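Local coordinates for MutT/nudix family protein (Enterococcus faecalis, PDB 2FML) that is of uncharacterised function but belongs to the Nudix family and probably acts as an NrtR-like regulator, pairing a Nudix domain with a predicted DNA-binding winged helix, at residues Val42-Leu47 with Asp87-Glu92; Val58-Arg63 with Trp72-Gly77. All coordinates share one frame; numbering follows the deposited sequence.

Interaction 1 of 2, residues Val42-Leu47 with Asp87-Glu92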
ATOM      1  N   VAL A  42      -3.112  13.042  -0.306  1.00 53.44           N
ATOM      2  CA  VAL A  42      -3.272  12.082   0.772  1.00 54.32           C
ATOM      3  C   VAL A  42      -4.729  12.220   1.200  1.00 55.63           C
ATOM      4  O   VAL A  42      -5.281  13.306   1.150  1.00 55.98           O
ATOM      5  CB  VAL A  42      -2.307  12.364   2.021  1.00 53.42           C
ATOM      6  CG1 VAL A  42      -0.908  11.985   1.705  1.00 48.61           C
ATOM      7  CG2 VAL A  42      -2.374  13.839   2.479  1.00 54.60           C
ATOM      8  N   ASP A  43      -5.321  11.134   1.659  1.00 56.23           N
ATOM      9  CA  ASP A  43      -6.646  11.160   2.218  1.00 57.23           C
ATOM     10  C   ASP A  43      -6.605  10.241   3.435  1.00 58.07           C
ATOM     11  O   ASP A  43      -5.838   9.225   3.479  1.00 58.06           O
ATOM     12  CB  ASP A  43      -7.669  10.607   1.193  1.00 57.83           C
ATOM     13  CG  ASP A  43      -8.076  11.659   0.159  1.00 60.80           C
ATOM     14  OD1 ASP A  43      -8.866  12.570   0.522  1.00 64.37           O
ATOM     15  OD2 ASP A  43      -7.577  11.607  -1.004  1.00 60.14           O
HETATM   16  N   MSE A  44      -7.455  10.550   4.408  1.00 57.98           N
HETATM   17  CA  MSE A  44      -7.376   9.890   5.697  1.00 59.06           C
HETATM   18  C   MSE A  44      -8.702   9.303   6.088  1.00 58.16           C
HETATM   19  O   MSE A  44      -9.711  10.011   6.074  1.00 57.96           O
HETATM   20  CB  MSE A  44      -6.882  10.891   6.725  1.00 59.63           C
HETATM   21  CG  MSE A  44      -6.993  10.471   8.141  1.00 65.00           C
HETATM   22 SE   MSE A  44      -5.638   9.095   8.669  1.00 77.34          SE
HETATM   23  CE  MSE A  44      -6.796   7.819   8.829  1.00 77.65           C
ATOM     24  N   VAL A  45      -8.698   7.993   6.415  1.00 57.55           N
ATOM     25  CA  VAL A  45      -9.914   7.330   6.935  1.00 56.50           C
ATOM     26  C   VAL A  45      -9.766   7.175   8.435  1.00 56.85           C
ATOM     27  O   VAL A  45      -8.962   6.384   8.885  1.00 57.80           O
ATOM     28  CB  VAL A  45     -10.232   5.978   6.279  1.00 55.32           C
ATOM     29  CG1 VAL A  45     -11.523   5.393   6.911  1.00 57.65           C
ATOM     30  CG2 VAL A  45     -10.374   6.095   4.708  1.00 54.44           C
ATOM     31  N   LEU A  46     -10.504   7.994   9.187  1.00 57.50           N
ATOM     32  CA  LEU A  46     -10.502   7.985  10.645  1.00 57.29           C
ATOM     33  C   LEU A  46     -11.728   7.265  11.153  1.00 56.00           C
ATOM     34  O   LEU A  46     -12.840   7.658  10.864  1.00 54.17           O
ATOM     35  CB  LEU A  46     -10.483   9.420  11.224  1.00 58.02           C
ATOM     36  CG  LEU A  46      -9.277  10.294  10.914  1.00 60.43           C
ATOM     37  CD1 LEU A  46      -9.502  11.632  11.597  1.00 62.98           C
ATOM     38  CD2 LEU A  46      -8.042   9.652  11.501  1.00 62.07           C
ATOM     39  N   LEU A  47     -11.485   6.215  11.943  1.00 56.90           N
ATOM     40  CA  LEU A  47     -12.508   5.349  12.471  1.00 55.65           C
ATOM     41  C   LEU A  47     -12.419   5.400  13.971  1.00 56.12           C
ATOM     42  O   LEU A  47     -11.333   5.334  14.555  1.00 55.12           O
ATOM     43  CB  LEU A  47     -12.251   3.916  12.030  1.00 55.75           C
ATOM     44  CG  LEU A  47     -12.401   3.598  10.564  1.00 55.87           C
ATOM     45  CD1 LEU A  47     -12.184   2.109  10.361  1.00 52.16           C
ATOM     46  CD2 LEU A  47     -13.766   4.085  10.012  1.00 51.99           C
ATOM     47  N   ASP A  87       3.901  12.488   6.808  1.00 55.16           N
ATOM     48  CA  ASP A  87       3.939  13.856   7.356  1.00 56.26           C
ATOM     49  C   ASP A  87       2.715  14.655   6.867  1.00 56.64           C
ATOM     50  O   ASP A  87       2.036  15.351   7.635  1.00 54.99           O
ATOM     51  CB  ASP A  87       5.160  14.569   6.771  1.00 56.55           C
ATOM     52  CG  ASP A  87       6.464  14.118   7.383  1.00 60.44           C
ATOM     53  OD1 ASP A  87       6.439  13.463   8.459  1.00 59.54           O
ATOM     54  OD2 ASP A  87       7.530  14.478   6.794  1.00 64.01           O
ATOM     55  N   SER A  88       2.469  14.542   5.569  1.00 56.32           N
ATOM     56  CA  SER A  88       1.457  15.344   4.911  1.00 58.00           C
ATOM     57  C   SER A  88       0.026  14.969   5.432  1.00 57.32           C
ATOM     58  O   SER A  88      -0.832  15.857   5.709  1.00 57.30           O
ATOM     59  CB  SER A  88       1.615  15.176   3.367  1.00 57.09           C
ATOM     60  OG  SER A  88       0.698  16.009   2.664  1.00 62.13           O
ATOM     61  N   VAL A  89      -0.235  13.675   5.577  1.00 56.53           N
ATOM     62  CA  VAL A  89      -1.600  13.250   5.980  1.00 55.54           C
ATOM     63  C   VAL A  89      -1.911  13.663   7.420  1.00 56.81           C
ATOM     64  O   VAL A  89      -3.050  14.027   7.738  1.00 57.34           O
ATOM     65  CB  VAL A  89      -1.911  11.741   5.696  1.00 54.97           C
ATOM     66  CG1 VAL A  89      -1.237  10.795   6.735  1.00 49.55           C
ATOM     67  CG2 VAL A  89      -3.440  11.543   5.607  1.00 56.09           C
ATOM     68  N   LEU A  90      -0.889  13.640   8.272  1.00 56.28           N
ATOM     69  CA  LEU A  90      -1.012  14.134   9.617  1.00 58.06           C
ATOM     70  C   LEU A  90      -1.228  15.638   9.739  1.00 57.44           C
ATOM     71  O   LEU A  90      -1.989  16.062  10.580  1.00 56.60           O
ATOM     72  CB  LEU A  90       0.207  13.732  10.477  1.00 59.41           C
ATOM     73  CG  LEU A  90       0.721  12.284  10.629  1.00 61.10           C
ATOM     74  CD1 LEU A  90       1.962  12.328  11.580  1.00 60.62           C
ATOM     75  CD2 LEU A  90      -0.326  11.377  11.108  1.00 60.25           C
ATOM     76  N   ARG A  91      -0.520  16.415   8.922  1.00 57.89           N
ATOM     77  CA  ARG A  91      -0.681  17.879   8.804  1.00 58.66           C
ATOM     78  C   ARG A  91      -2.080  18.262   8.240  1.00 58.53           C
ATOM     79  O   ARG A  91      -2.753  19.139   8.794  1.00 58.87           O
ATOM     80  CB  ARG A  91       0.391  18.382   7.850  1.00 59.37           C
ATOM     81  CG  ARG A  91       0.760  19.860   7.889  1.00 61.35           C
ATOM     82  CD  ARG A  91       1.420  20.173   6.586  1.00 63.80           C
ATOM     83  NE  ARG A  91       0.354  20.611   5.740  1.00 66.50           N
ATOM     84  CZ  ARG A  91       0.065  20.245   4.514  1.00 64.04           C
ATOM     85  NH1 ARG A  91       0.758  19.377   3.798  1.00 68.97           N
ATOM     86  NH2 ARG A  91      -0.985  20.805   4.008  1.00 65.79           N
ATOM     87  N   GLU A  92      -2.505  17.612   7.162  1.00 57.80           N
ATOM     88  CA  GLU A  92      -3.843  17.837   6.555  1.00 58.01           C
ATOM     89  C   GLU A  92      -5.009  17.466   7.436  1.00 57.60           C
ATOM     90  O   GLU A  92      -6.013  18.164   7.452  1.00 58.67           O
ATOM     91  CB  GLU A  92      -3.973  17.145   5.214  1.00 57.93           C
ATOM     92  CG  GLU A  92      -3.125  17.803   4.137  1.00 61.45           C
ATOM     93  CD  GLU A  92      -3.680  19.169   3.632  1.00 64.27           C
ATOM     94  OE1 GLU A  92      -4.871  19.510   3.850  1.00 68.56           O
ATOM     95  OE2 GLU A  92      -2.915  19.887   2.959  1.00 65.83           O
TER

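Interaction 2 of 2, residues Val58-Arg63 with Trp72-Gly77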
ATOM      1  N   VAL A  58     -17.137   7.228  11.288  1.00 52.75           N
ATOM      2  CA  VAL A  58     -16.082   7.593  10.365  1.00 52.01           C
ATOM      3  C   VAL A  58     -16.159   9.121  10.144  1.00 51.79           C
ATOM      4  O   VAL A  58     -17.257   9.671  10.075  1.00 50.89           O
ATOM      5  CB  VAL A  58     -16.211   6.812   9.028  1.00 52.47           C
ATOM      6  CG1 VAL A  58     -17.581   7.099   8.355  1.00 52.17           C
ATOM      7  CG2 VAL A  58     -14.981   7.140   8.077  1.00 51.14           C
ATOM      8  N   LEU A  59     -15.014   9.799  10.110  1.00 50.50           N
ATOM      9  CA  LEU A  59     -15.018  11.249   9.987  1.00 51.26           C
ATOM     10  C   LEU A  59     -15.135  11.655   8.497  1.00 52.38           C
ATOM     11  O   LEU A  59     -14.380  11.127   7.664  1.00 51.93           O
ATOM     12  CB  LEU A  59     -13.749  11.847  10.607  1.00 51.37           C
ATOM     13  CG  LEU A  59     -13.663  13.356  10.739  1.00 51.01           C
ATOM     14  CD1 LEU A  59     -12.515  13.714  11.613  1.00 53.93           C
ATOM     15  CD2 LEU A  59     -13.442  13.918   9.318  1.00 54.99           C
ATOM     16  N   LEU A  60     -16.066  12.557   8.193  1.00 51.76           N
ATOM     17  CA  LEU A  60     -16.254  13.104   6.817  1.00 53.16           C
ATOM     18  C   LEU A  60     -16.272  14.615   6.935  1.00 53.64           C
ATOM     19  O   LEU A  60     -16.621  15.140   7.971  1.00 53.15           O
ATOM     20  CB  LEU A  60     -17.572  12.662   6.170  1.00 51.11           C
ATOM     21  CG  LEU A  60     -17.787  11.180   5.898  1.00 50.76           C
ATOM     22  CD1 LEU A  60     -19.104  10.929   5.159  1.00 53.82           C
ATOM     23  CD2 LEU A  60     -16.582  10.593   5.073  1.00 50.32           C
ATOM     24  N   ILE A  61     -15.904  15.307   5.866  1.00 54.40           N
ATOM     25  CA  ILE A  61     -16.008  16.754   5.838  1.00 55.28           C
ATOM     26  C   ILE A  61     -16.892  17.072   4.668  1.00 55.31           C
ATOM     27  O   ILE A  61     -16.929  16.311   3.699  1.00 55.16           O
ATOM     28  CB  ILE A  61     -14.644  17.461   5.586  1.00 54.93           C
ATOM     29  CG1 ILE A  61     -14.045  16.971   4.243  1.00 56.69           C
ATOM     30  CG2 ILE A  61     -13.703  17.243   6.733  1.00 55.87           C
ATOM     31  CD1 ILE A  61     -13.174  17.988   3.497  1.00 58.48           C
ATOM     32  N   GLN A  62     -17.594  18.215   4.754  1.00 55.97           N
ATOM     33  CA  GLN A  62     -18.307  18.787   3.618  1.00 55.37           C
ATOM     34  C   GLN A  62     -17.380  19.800   2.986  1.00 55.96           C
ATOM     35  O   GLN A  62     -16.999  20.796   3.611  1.00 55.85           O
ATOM     36  CB  GLN A  62     -19.634  19.446   4.000  1.00 55.32           C
ATOM     37  CG  GLN A  62     -20.338  20.011   2.793  1.00 54.46           C
ATOM     38  CD  GLN A  62     -21.712  20.567   3.076  1.00 56.16           C
ATOM     39  OE1 GLN A  62     -22.684  20.308   2.327  1.00 55.29           O
ATOM     40  NE2 GLN A  62     -21.810  21.349   4.121  1.00 53.86           N
ATOM     41  N   ARG A  63     -17.027  19.529   1.733  1.00 55.97           N
ATOM     42  CA  ARG A  63     -16.090  20.381   0.996  1.00 56.32           C
ATOM     43  C   ARG A  63     -16.702  21.729   0.725  1.00 56.84           C
ATOM     44  O   ARG A  63     -17.848  21.833   0.335  1.00 58.30           O
ATOM     45  CB  ARG A  63     -15.702  19.701  -0.308  1.00 55.66           C
ATOM     46  CG  ARG A  63     -15.055  18.271  -0.085  1.00 54.98           C
ATOM     47  CD  ARG A  63     -14.661  17.678  -1.430  1.00 55.64           C
ATOM     48  NE  ARG A  63     -14.007  18.657  -2.300  1.00 54.25           N
ATOM     49  CZ  ARG A  63     -12.708  18.962  -2.285  1.00 53.40           C
ATOM     50  NH1 ARG A  63     -11.865  18.361  -1.418  1.00 49.17           N
ATOM     51  NH2 ARG A  63     -12.262  19.894  -3.137  1.00 55.88           N
ATOM     52  N   TRP A  72     -19.785  15.582   0.578  1.00 55.31           N
ATOM     53  CA  TRP A  72     -19.051  14.993   1.682  1.00 56.87           C
ATOM     54  C   TRP A  72     -17.884  14.161   1.149  1.00 56.22           C
ATOM     55  O   TRP A  72     -17.934  13.608   0.052  1.00 56.48           O
ATOM     56  CB  TRP A  72     -19.981  14.165   2.614  1.00 57.10           C
ATOM     57  CG  TRP A  72     -21.073  15.006   3.193  1.00 56.38           C
ATOM     58  CD1 TRP A  72     -22.324  15.214   2.646  1.00 56.64           C
ATOM     59  CD2 TRP A  72     -21.025  15.801   4.398  1.00 57.48           C
ATOM     60  NE1 TRP A  72     -23.042  16.076   3.435  1.00 56.49           N
ATOM     61  CE2 TRP A  72     -22.287  16.434   4.527  1.00 57.89           C
ATOM     62  CE3 TRP A  72     -20.049  16.028   5.388  1.00 56.01           C
ATOM     63  CZ2 TRP A  72     -22.591  17.298   5.601  1.00 59.00           C
ATOM     64  CZ3 TRP A  72     -20.361  16.871   6.459  1.00 57.43           C
ATOM     65  CH2 TRP A  72     -21.623  17.482   6.566  1.00 57.98           C
ATOM     66  N   ALA A  73     -16.819  14.115   1.934  1.00 54.88           N
ATOM     67  CA  ALA A  73     -15.561  13.664   1.432  1.00 55.21           C
ATOM     68  C   ALA A  73     -14.695  13.215   2.615  1.00 55.68           C
ATOM     69  O   ALA A  73     -14.919  13.658   3.721  1.00 56.70           O
ATOM     70  CB  ALA A  73     -14.870  14.824   0.654  1.00 53.77           C
ATOM     71  N   LEU A  74     -13.681  12.385   2.382  1.00 56.17           N
ATOM     72  CA  LEU A  74     -12.583  12.268   3.392  1.00 57.50           C
ATOM     73  C   LEU A  74     -11.777  13.547   3.506  1.00 57.96           C
ATOM     74  O   LEU A  74     -11.635  14.308   2.518  1.00 59.66           O
ATOM     75  CB  LEU A  74     -11.638  11.065   3.122  1.00 57.02           C
ATOM     76  CG  LEU A  74     -12.367   9.700   2.948  1.00 57.86           C
ATOM     77  CD1 LEU A  74     -11.490   8.671   2.216  1.00 58.03           C
ATOM     78  CD2 LEU A  74     -12.875   9.110   4.314  1.00 57.83           C
ATOM     79  N   PRO A  75     -11.221  13.804   4.701  1.00 58.68           N
ATOM     80  CA  PRO A  75     -10.273  14.903   4.807  1.00 58.52           C
ATOM     81  C   PRO A  75      -8.996  14.511   4.034  1.00 59.56           C
ATOM     82  O   PRO A  75      -8.646  13.358   4.024  1.00 58.95           O
ATOM     83  CB  PRO A  75      -9.982  14.964   6.308  1.00 58.00           C
ATOM     84  CG  PRO A  75     -10.319  13.605   6.823  1.00 59.25           C
ATOM     85  CD  PRO A  75     -11.434  13.101   5.981  1.00 58.04           C
ATOM     86  N   GLY A  76      -8.337  15.444   3.349  1.00 61.23           N
ATOM     87  CA  GLY A  76      -7.056  15.137   2.701  1.00 61.18           C
ATOM     88  C   GLY A  76      -6.564  16.347   1.933  1.00 61.34           C
ATOM     89  O   GLY A  76      -7.173  17.394   1.981  1.00 63.31           O
ATOM     90  N   GLY A  77      -5.476  16.220   1.201  1.00 59.73           N
ATOM     91  CA  GLY A  77      -4.951  17.385   0.535  1.00 58.64           C
ATOM     92  C   GLY A  77      -3.650  17.096  -0.132  1.00 57.31           C
ATOM     93  O   GLY A  77      -3.217  15.954  -0.199  1.00 58.67           O
TER
HETATM   94  O   HOH W   1     -11.366  16.061   0.177  1.00 40.08           O

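Interaction 1 of 2, residues Val42-Leu47 with Asp87-Glu92
Val-42 and Val-89 form the heart of a buried, mainly apolar helix-on-sheet contact, in which the helical segment 87-92 lies across the start of strand segment 42-47. The two axes come within 8.0 Å at an angle of 63°, so the helix covers only the first three residues of the segment before the strand runs on past it. Both valines point at each other, with their CB atoms 3.7 Å apart. In Val-42, CG1 is anti to the carbonyl carbon (chi1 -74°), which leaves CG2 between the backbone N and the carbonyl carbon; from there CG2 presses on the helix backbone at Val-89 CA, 3.6 Å away. The same methyl meets Ser-88 OG at 3.8 Å and just brushes CG of Glu-92, one helical turn further on. Val-89 answers with CG2, placed anti to its own backbone N, which slots in beside the strand and lies 3.7 Å from Met-44 CB. The helix belongs to the Nudix box, the loop-helix-loop signature of the family, which in this chain begins at Gly-77 and carries the Arg-91/Glu-92 pair. With Val-45 touching helix 186-200 on the other side of the sheet, the strand is sandwiched between helices, as expected of the alpha/beta/alpha Nudix fold. Apolar positions of the box thus seat the helix on the sheet, while Arg-91 turns to salt bridges with Glu-83 and Glu-95. Met-44, a selenomethionine here, starts toward the helix but bends at chi2 and chi3, which carries its end away again. Asp-43, between the two inward-facing strand residues, points to the other side of the sheet, where its OD2 is hydrogen-bonded to Thr-125 and to a glycerol, probably from the crystallisation liquor.

Interaction 2 of 2, residues Val58-Arg63 with Trp72-Gly77
Gln-62 lays its CB over the face of the Trp-72 indole, 3.6 Å from the centroid of the six-membered ring and 9° off its normal, a CH-pi contact across the antiparallel non-hydrogen-bonded pair Gln-62/Trp-72. The other side of this ribbon carries a smaller fit: the single methyl of Ala-73 nestles against the aliphatic stem of Arg-63, its CB 3.5 Å from both CG and CD. Segments 58-63 and 72-77 are the arms of an antiparallel beta hairpin, locked at Ile-61 and Ala-73 by a straight bond from Ile-61 N to Ala-73 O (2.9 Å, 171°) and a weak return bond from Ala-73 N to Ile-61 O. Ile-61 CG1 lies against Ala-73 O at 3.5 Å, and the side chain reaches on to Leu-74 O and Pro-75. Beyond Ala-73 the second arm swings away, and two apolar pairs pack on opposite sides of the first strand: Leu-60 CD2 meets Leu-74 CD2 at 4.1 Å, while Leu-59 CD2 leans on the CG-CD side of the Pro-75 ring, 4.0 Å from CD. A water at the Arg-63 guanidinium edge, in its plane, accepts from NH1 and donates to Leu-74 O; NE is held by Pro-67 O. Phe-149 meets the Trp-72 ring edge-to-face.

How the interactions relate
Interactions 1 and 2 sit about 10 Å apart, centre to centre, in the Nudix domain and share one mixed sheet. Along the chain the order is 42-47, 58-63, 72-77, 87-92, so the hairpin of interaction 2 is made between the strand and the helix of interaction 1. Strand 39-50 pairs with both hairpin strands: with 55-63 through the backbones of Leu-46 and Leu-59, and with 72-78 where Val-42 N lies 2.9 Å from Gly-77 O and Met-44 N 3.1 Å from Pro-75 O, both probable hydrogen bonds. Strand 72-78 is followed, after a short loop, by helix 85-97, which carries most of the Nudix box. The hairpin therefore builds the sheet beside strand 39-50 and delivers the helix onto that strand.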